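PDB 1M55: Rep protein from Adeno-associated virus - 5, which probably nicks viral DNA at the replication origin, as an endonuclease of rolling-circle-type replication acting through its catalytic nuclease domain. Local coordinates for residues G21-F26 against V119-E124; R10-V15 against N128-I133; T31-E36 against Q52-D57. One frame throughout, in Å; residues are numbered along the deposited sequence.

Interaction 1: G21-F26 against V119-E124; sequences GISDSF and VFQGIE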
# COMPACT_ATOMS: atom_id res chain seq x y z
N GLY A 21 16.00 -7.41 16.93
CA GLY A 21 15.33 -7.48 18.22
C GLY A 21 13.96 -8.13 18.18
O GLY A 21 13.35 -8.36 19.22
N ILE A 22 13.44 -8.40 16.98
CA ILE A 22 12.12 -9.03 16.86
C ILE A 22 12.21 -10.51 17.24
O ILE A 22 13.26 -11.14 17.10
CB ILE A 22 11.55 -8.84 15.43
CG1 ILE A 22 10.03 -8.98 15.45
CG2 ILE A 22 12.17 -9.83 14.45
CD1 ILE A 22 9.34 -8.23 14.34
N SER A 23 11.11 -11.07 17.75
CA SER A 23 11.12 -12.47 18.16
C SER A 23 10.89 -13.42 16.99
O SER A 23 10.53 -12.99 15.88
CB SER A 23 10.06 -12.72 19.23
OG SER A 23 8.77 -12.85 18.66
N ASP A 24 11.06 -14.71 17.26
CA ASP A 24 10.87 -15.77 16.26
C ASP A 24 9.48 -15.79 15.65
O ASP A 24 9.29 -16.30 14.55
CB ASP A 24 11.03 -17.14 16.91
CG ASP A 24 12.44 -17.45 17.32
OD1 ASP A 24 13.36 -16.60 17.23
OD2 ASP A 24 12.60 -18.59 17.75
N SER A 25 8.50 -15.33 16.42
CA SER A 25 7.12 -15.35 15.96
C SER A 25 6.90 -14.61 14.64
O SER A 25 6.01 -14.96 13.86
CB SER A 25 6.20 -14.79 17.05
OG SER A 25 6.44 -13.41 17.23
N PHE A 26 7.71 -13.59 14.37
CA PHE A 26 7.59 -12.82 13.13
C PHE A 26 7.95 -13.71 11.94
O PHE A 26 7.18 -13.83 10.99
CB PHE A 26 8.47 -11.58 13.16
CG PHE A 26 8.39 -10.74 11.90
CD1 PHE A 26 7.31 -9.89 11.70
CD2 PHE A 26 9.36 -10.85 10.92
CE1 PHE A 26 7.20 -9.14 10.52
CE2 PHE A 26 9.26 -10.11 9.73
CZ PHE A 26 8.18 -9.25 9.54
N VAL A 119 2.00 -4.93 14.14
CA VAL A 119 2.69 -5.76 13.17
C VAL A 119 4.12 -6.12 13.57
O VAL A 119 4.57 -7.24 13.32
CB VAL A 119 2.71 -5.08 11.77
CG1 VAL A 119 3.14 -6.08 10.70
CG2 VAL A 119 1.34 -4.50 11.43
N PHE A 120 4.81 -5.20 14.23
CA PHE A 120 6.20 -5.42 14.58
C PHE A 120 6.60 -5.64 16.03
O PHE A 120 7.76 -5.46 16.39
CB PHE A 120 7.04 -4.32 13.91
CG PHE A 120 6.79 -4.21 12.44
CD1 PHE A 120 6.15 -3.10 11.90
CD2 PHE A 120 7.11 -5.27 11.59
CE1 PHE A 120 5.83 -3.05 10.54
CE2 PHE A 120 6.80 -5.23 10.24
CZ PHE A 120 6.16 -4.12 9.71
N GLN A 121 5.64 -6.07 16.84
CA GLN A 121 5.90 -6.39 18.25
C GLN A 121 6.61 -5.28 19.03
O GLN A 121 7.41 -5.57 19.93
CB GLN A 121 6.73 -7.68 18.33
CG GLN A 121 6.18 -8.82 17.51
CD GLN A 121 7.12 -10.01 17.41
OE1 GLN A 121 8.08 -10.14 18.18
NE2 GLN A 121 6.86 -10.88 16.45
N GLY A 122 6.35 -4.03 18.68
CA GLY A 122 6.99 -2.92 19.36
C GLY A 122 8.40 -2.61 18.89
O GLY A 122 9.06 -1.74 19.46
N ILE A 123 8.87 -3.31 17.86
CA ILE A 123 10.21 -3.08 17.32
C ILE A 123 10.14 -2.02 16.22
O ILE A 123 9.35 -2.14 15.28
CB ILE A 123 10.80 -4.39 16.72
CG1 ILE A 123 10.91 -5.47 17.81
CG2 ILE A 123 12.16 -4.13 16.08
CD1 ILE A 123 11.81 -5.11 18.97
N GLU A 124 10.96 -0.98 16.34
CA GLU A 124 10.99 0.09 15.34
C GLU A 124 11.73 -0.36 14.09
O GLU A 124 12.89 -0.78 14.18
CB GLU A 124 11.69 1.33 15.90
CG GLU A 124 10.98 2.01 17.07
CD GLU A 124 9.79 2.86 16.64
OE1 GLU A 124 9.60 3.09 15.43
OE2 GLU A 124 9.04 3.30 17.54

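Interaction 2: R10-V15 against N128-I133; sequences RVPFDV and NDWVAI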
# COMPACT_ATOMS: atom_id res chain seq x y z
N ARG A 10 7.26 1.56 3.28
CA ARG A 10 8.30 0.60 2.94
C ARG A 10 8.09 -0.57 3.89
O ARG A 10 7.96 -0.38 5.10
CB ARG A 10 9.68 1.23 3.10
CG ARG A 10 9.96 2.25 2.01
CD ARG A 10 11.23 3.03 2.26
NE ARG A 10 11.60 3.82 1.10
CZ ARG A 10 12.55 4.75 1.09
NH1 ARG A 10 13.23 5.01 2.20
NH2 ARG A 10 12.83 5.41 -0.02
N VAL A 11 7.99 -1.77 3.32
CA VAL A 11 7.72 -2.98 4.09
C VAL A 11 8.94 -3.67 4.71
O VAL A 11 9.79 -4.21 4.01
CB VAL A 11 6.93 -4.00 3.21
CG1 VAL A 11 6.64 -5.28 3.97
CG2 VAL A 11 5.63 -3.37 2.73
N PRO A 12 9.02 -3.66 6.06
CA PRO A 12 10.13 -4.28 6.78
C PRO A 12 9.91 -5.80 6.85
O PRO A 12 8.79 -6.25 7.09
CB PRO A 12 10.03 -3.66 8.18
CG PRO A 12 9.09 -2.47 8.01
CD PRO A 12 8.12 -2.98 7.00
N PHE A 13 10.98 -6.58 6.68
CA PHE A 13 10.86 -8.04 6.74
C PHE A 13 12.15 -8.76 7.14
O PHE A 13 12.12 -9.90 7.58
CB PHE A 13 10.38 -8.59 5.38
CG PHE A 13 11.38 -8.44 4.27
CD1 PHE A 13 12.36 -9.42 4.06
CD2 PHE A 13 11.37 -7.32 3.45
CE1 PHE A 13 13.30 -9.28 3.05
CE2 PHE A 13 12.32 -7.17 2.44
CZ PHE A 13 13.28 -8.15 2.24
N ASP A 14 13.28 -8.09 6.94
CA ASP A 14 14.60 -8.66 7.24
C ASP A 14 14.92 -8.46 8.72
O ASP A 14 15.08 -7.32 9.16
CB ASP A 14 15.64 -7.96 6.37
CG ASP A 14 16.95 -8.71 6.29
OD1 ASP A 14 17.35 -9.08 5.17
OD2 ASP A 14 17.60 -8.91 7.33
N VAL A 15 15.05 -9.55 9.47
CA VAL A 15 15.33 -9.44 10.91
C VAL A 15 16.67 -8.80 11.25
O VAL A 15 16.86 -8.33 12.37
CB VAL A 15 15.20 -10.81 11.64
CG1 VAL A 15 13.81 -11.38 11.45
CG2 VAL A 15 16.26 -11.79 11.17
N ASN A 128 14.79 4.02 6.64
CA ASN A 128 14.60 5.47 6.60
C ASN A 128 13.26 5.83 5.98
O ASN A 128 12.87 5.26 4.97
CB ASN A 128 15.73 6.13 5.81
CG ASN A 128 15.64 7.65 5.84
OD1 ASN A 128 15.52 8.26 6.91
ND2 ASN A 128 15.69 8.27 4.67
N ASP A 129 12.55 6.76 6.62
CA ASP A 129 11.26 7.26 6.15
C ASP A 129 10.37 6.12 5.66
O ASP A 129 9.82 6.19 4.57
CB ASP A 129 11.46 8.28 5.01
CG ASP A 129 12.33 9.46 5.42
OD1 ASP A 129 12.15 9.98 6.54
OD2 ASP A 129 13.19 9.86 4.61
N TRP A 130 10.21 5.09 6.49
CA TRP A 130 9.41 3.95 6.08
C TRP A 130 7.91 4.21 5.94
O TRP A 130 7.20 3.42 5.34
CB TRP A 130 9.74 2.70 6.91
CG TRP A 130 9.21 2.70 8.30
CD1 TRP A 130 9.73 3.36 9.38
CD2 TRP A 130 8.07 1.98 8.78
NE1 TRP A 130 8.97 3.10 10.50
CE2 TRP A 130 7.95 2.25 10.16
CE3 TRP A 130 7.13 1.13 8.17
CZ2 TRP A 130 6.93 1.70 10.94
CZ3 TRP A 130 6.12 0.58 8.95
CH2 TRP A 130 6.03 0.87 10.32
N VAL A 131 7.42 5.29 6.54
CA VAL A 131 6.01 5.68 6.39
C VAL A 131 6.10 7.14 5.97
O VAL A 131 6.39 8.02 6.79
CB VAL A 131 5.20 5.56 7.70
CG1 VAL A 131 3.77 6.05 7.48
CG2 VAL A 131 5.17 4.12 8.17
N ALA A 132 5.91 7.40 4.68
CA ALA A 132 6.04 8.75 4.15
C ALA A 132 4.85 9.28 3.36
O ALA A 132 4.36 8.62 2.44
CB ALA A 132 7.30 8.83 3.28
N ILE A 133 4.39 10.47 3.72
CA ILE A 133 3.28 11.11 3.02
C ILE A 133 3.87 11.79 1.78
O ILE A 133 4.87 12.51 1.87
CB ILE A 133 2.62 12.22 3.88
CG1 ILE A 133 2.09 11.65 5.19
CG2 ILE A 133 1.50 12.89 3.10
CD1 ILE A 133 1.69 12.71 6.19
O HOH W 1 15.13 7.26 1.95

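Interaction 3: T31-E36 against Q52-D57; sequences TGQIWE and QLTVAD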
# COMPACT_ATOMS: atom_id res chain seq x y z
N THR A 31 6.58 -16.80 7.25
CA THR A 31 7.00 -18.02 6.56
C THR A 31 5.84 -19.00 6.39
O THR A 31 5.79 -19.74 5.40
CB THR A 31 8.14 -18.73 7.34
OG1 THR A 31 9.29 -17.88 7.40
CG2 THR A 31 8.54 -20.05 6.67
N GLY A 32 4.89 -19.00 7.32
CA GLY A 32 3.78 -19.93 7.26
C GLY A 32 2.51 -19.55 6.52
O GLY A 32 1.63 -20.39 6.32
N GLN A 33 2.39 -18.29 6.11
CA GLN A 33 1.20 -17.85 5.40
C GLN A 33 1.21 -18.23 3.92
O GLN A 33 2.10 -17.81 3.17
CB GLN A 33 1.02 -16.34 5.56
CG GLN A 33 -0.19 -15.77 4.83
CD GLN A 33 -1.49 -16.24 5.42
OE1 GLN A 33 -1.78 -15.98 6.59
NE2 GLN A 33 -2.29 -16.93 4.62
N ILE A 34 0.22 -18.99 3.49
CA ILE A 34 0.11 -19.41 2.10
C ILE A 34 -0.88 -18.50 1.38
O ILE A 34 -1.99 -18.26 1.88
CB ILE A 34 -0.40 -20.87 1.96
CG1 ILE A 34 0.46 -21.83 2.79
CG2 ILE A 34 -0.42 -21.29 0.49
CD1 ILE A 34 1.86 -22.02 2.27
N TRP A 35 -0.48 -17.97 0.23
CA TRP A 35 -1.35 -17.11 -0.56
C TRP A 35 -1.78 -17.84 -1.82
O TRP A 35 -1.03 -18.66 -2.35
CB TRP A 35 -0.62 -15.82 -0.96
CG TRP A 35 -0.48 -14.84 0.15
CD1 TRP A 35 0.47 -14.85 1.14
CD2 TRP A 35 -1.32 -13.72 0.42
NE1 TRP A 35 0.27 -13.80 1.99
CE2 TRP A 35 -0.83 -13.09 1.58
CE3 TRP A 35 -2.45 -13.17 -0.22
CZ2 TRP A 35 -1.42 -11.94 2.12
CZ3 TRP A 35 -3.04 -12.03 0.31
CH2 TRP A 35 -2.52 -11.43 1.47
N GLU A 36 -2.99 -17.56 -2.28
CA GLU A 36 -3.53 -18.17 -3.49
C GLU A 36 -4.14 -17.05 -4.32
O GLU A 36 -4.66 -16.08 -3.78
CB GLU A 36 -4.60 -19.21 -3.17
CG GLU A 36 -4.08 -20.45 -2.46
CD GLU A 36 -5.14 -21.53 -2.30
OE1 GLU A 36 -4.77 -22.71 -2.14
OE2 GLU A 36 -6.35 -21.21 -2.33
N GLN A 52 6.83 -11.28 2.12
CA GLN A 52 6.70 -9.83 2.10
C GLN A 52 5.23 -9.43 1.93
O GLN A 52 4.77 -8.47 2.56
CB GLN A 52 7.55 -9.22 0.99
CG GLN A 52 9.06 -9.24 1.27
CD GLN A 52 9.74 -10.56 0.94
OE1 GLN A 52 9.11 -11.51 0.49
NE2 GLN A 52 11.04 -10.61 1.17
N LEU A 53 4.50 -10.16 1.10
CA LEU A 53 3.08 -9.88 0.88
C LEU A 53 2.30 -10.06 2.19
O LEU A 53 1.37 -9.31 2.48
CB LEU A 53 2.51 -10.79 -0.20
CG LEU A 53 1.01 -10.72 -0.48
CD1 LEU A 53 0.58 -9.29 -0.82
CD2 LEU A 53 0.67 -11.67 -1.62
N THR A 54 2.69 -11.06 2.97
CA THR A 54 2.03 -11.33 4.25
C THR A 54 2.16 -10.12 5.17
O THR A 54 1.18 -9.69 5.79
CB THR A 54 2.62 -12.61 4.90
OG1 THR A 54 2.33 -13.74 4.05
CG2 THR A 54 2.03 -12.84 6.28
N VAL A 55 3.36 -9.55 5.25
CA VAL A 55 3.57 -8.36 6.08
C VAL A 55 2.79 -7.19 5.49
O VAL A 55 2.12 -6.45 6.22
CB VAL A 55 5.07 -7.96 6.14
CG1 VAL A 55 5.24 -6.74 7.04
CG2 VAL A 55 5.90 -9.10 6.65
N ALA A 56 2.87 -7.04 4.17
CA ALA A 56 2.20 -5.95 3.46
C ALA A 56 0.69 -5.91 3.70
O ALA A 56 0.13 -4.84 3.97
CB ALA A 56 2.49 -6.04 1.97
N ASP A 57 0.03 -7.06 3.61
CA ASP A 57 -1.42 -7.08 3.81
C ASP A 57 -1.79 -6.69 5.23
O ASP A 57 -2.79 -5.99 5.44
CB ASP A 57 -2.02 -8.45 3.50
CG ASP A 57 -3.55 -8.44 3.51
OD1 ASP A 57 -4.15 -7.66 2.74
OD2 ASP A 57 -4.14 -9.18 4.32

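Interaction 1: G21-F26 against V119-E124
Gln-121 reaches across to the start of helix 24-32 and puts its carboxamide against the N-cap residue Ser-23. Its OE1 accepts two hydrogen bonds from that residue, 2.8 Å from Ser-23 OG and 3.2 Å from Ser-23 N, and the two donors come from opposite faces of the carbonyl plane. Two grips on one oxygen fix the rotation of the amide, whose NE2 lies 2.7 Å from Ser-25 OG. Ser-23 OG works in several directions: it gives its proton to Gln-121, accepts one from Ser-25 OG at 2.8 Å, and takes a weak capping bond from Ser-25 N. The contact thus ties a helix N-cap to a type I' beta turn, Phe-120 to Ile-123, closed by Ile-123 N to Phe-120 O. Gln-121 is the second residue of that turn, and its chain, extended beyond CG (chi2 171°), carries the amide out to the serines.

Beneath the polar group, Ile-22 crosses Gln-121 at about a right angle; Ile-22 CG1 lies 3.5 Å from Gln-121 OE1, and Ile-22 CA meets Ile-123 CG1. Deeper still, Phe-26 joins Phe-120, and both side chains also rest on Val-55 of helix 50-71. Phe-26 CG is anti to the backbone N (chi1 -180°), on a side chain whose CB already faces the 119-124 turn; its CE1 comes to the edge of the Phe-120 ring, 3.9 Å from Phe-120 CE2.

Interaction 2: R10-V15 against N128-I133
Arg-10 holds the 128-133 segment at two levels, by its backbone and by the end of its side chain. At the last residue of strand 3-10, Arg-10 N donates to Trp-130 O at 2.8 Å, with an N-H...O angle of 152°, just before strand 131-133, the antiparallel neighbour of strand 3-10. The Arg-10 chain is extended from CG to NE and runs past the backbone of Asp-129 to Asn-128. There NH1 makes a weak hydrogen bond to Asn-128 O, 2.8 Å long but bent to 128° at the hydrogen. A water in the guanidinium plane accepts from both Arg-10 NH1 and Asn-128 ND2, each at 3.0 Å.

With CG between its backbone N and carbonyl carbon (chi1 74°), Trp-130 has its six-membered ring beside Arg-10 and Pro-12, where CE3 approaches Arg-10 O to 3.5 Å, the oxygen lying at the ring edge. Pro-12 CG lies 4.1 Å from Trp-130 CE3, the two side chains crossing at about a right angle. Val-116 of helix 101-118 also touches the indole. Because the guanidinium meets a carbonyl and a water, with Asp-129 OD2 still 5.4 Å from NH1, the link is a polar, partly solvent-mediated one and not a salt bridge.

Interaction 3: T31-E36 against Q52-D57
Trp-35 has CG anti to its carbonyl carbon (chi1 -75°), and a chi2 of 82° turns the indole so that its pyrrole edge meets Thr-54. On Thr-54, OG1 likewise stands anti to the carbonyl carbon, beside the backbone N, which turns the hydroxyl to the indole N-H, while CG2 lies against Gln-33. In the Rep nuclease domain, the loop after helix 24-32, from Gln-33 on, packs on helix 50-71. The hydrogen bond across the contact runs from Trp-35 NE1 to Thr-54 OG1, 2.9 Å long, with an N-H...O angle of 158° and the oxygen almost exactly in the ring plane. Thr-54 OG1 is also hydrogen-bonded to Gln-50 O one turn earlier in its helix, so this buried hydroxyl is bonded both to the indole of the loop and to its own helix.

Leu-53 supplies the flat part of the contact. Its CD2 sits over one face of the indole, 3.7 Å from the centroid of the five-membered ring of Trp-35, a CH-pi contact. CG of the same leucine approaches CE2 of Trp-35 from that side, so the branch, and not only its tip, is in touch. Trp-164 meets the Trp-35 ring edge-to-face, adding strand 162-167 to the surroundings.

Gln-33 packs its aliphatic part on Thr-54, CB lying 3.3 Å from Thr-54 OG1. The chain then bends at chi2, and NE2 turns back to its own segment, donating to Ile-34 O at 3.1 Å from above the carbonyl plane. At the six-membered end of the indole stands Asp-57, whose carboxylate forms salt bridges with Arg-60 and Arg-61 and is turned nearly perpendicular to the ring; its CB lies at the ring edge, 3.6 Å from Trp-35 CH2.

In the fold
Val-55, on the 52-57 segment of interaction 3 but with its CB directed away from 31-36, packs against interactions 1 and 2. Val-55 CG2 lies 3.7 Å from Phe-26 CZ of interaction 1, and Val-55 CG1 is 3.7 Å from Val-11 CG1 of interaction 2. Interactions 1 and 2 also join directly, with Phe-120 CZ 3.5 Å from Pro-12 CD; their centres are about 14 Å apart. Helix 24-32 links interaction 1, at its start, with interaction 3, at its end. The side chain of Arg-10 is about 9 Å from a bound zinc ion and that of Leu-53 about 14 Å from one; the zinc ligands seen are Gln-73 and Glu-95 at one site and Glu-82, His-89 and His-91 at the other.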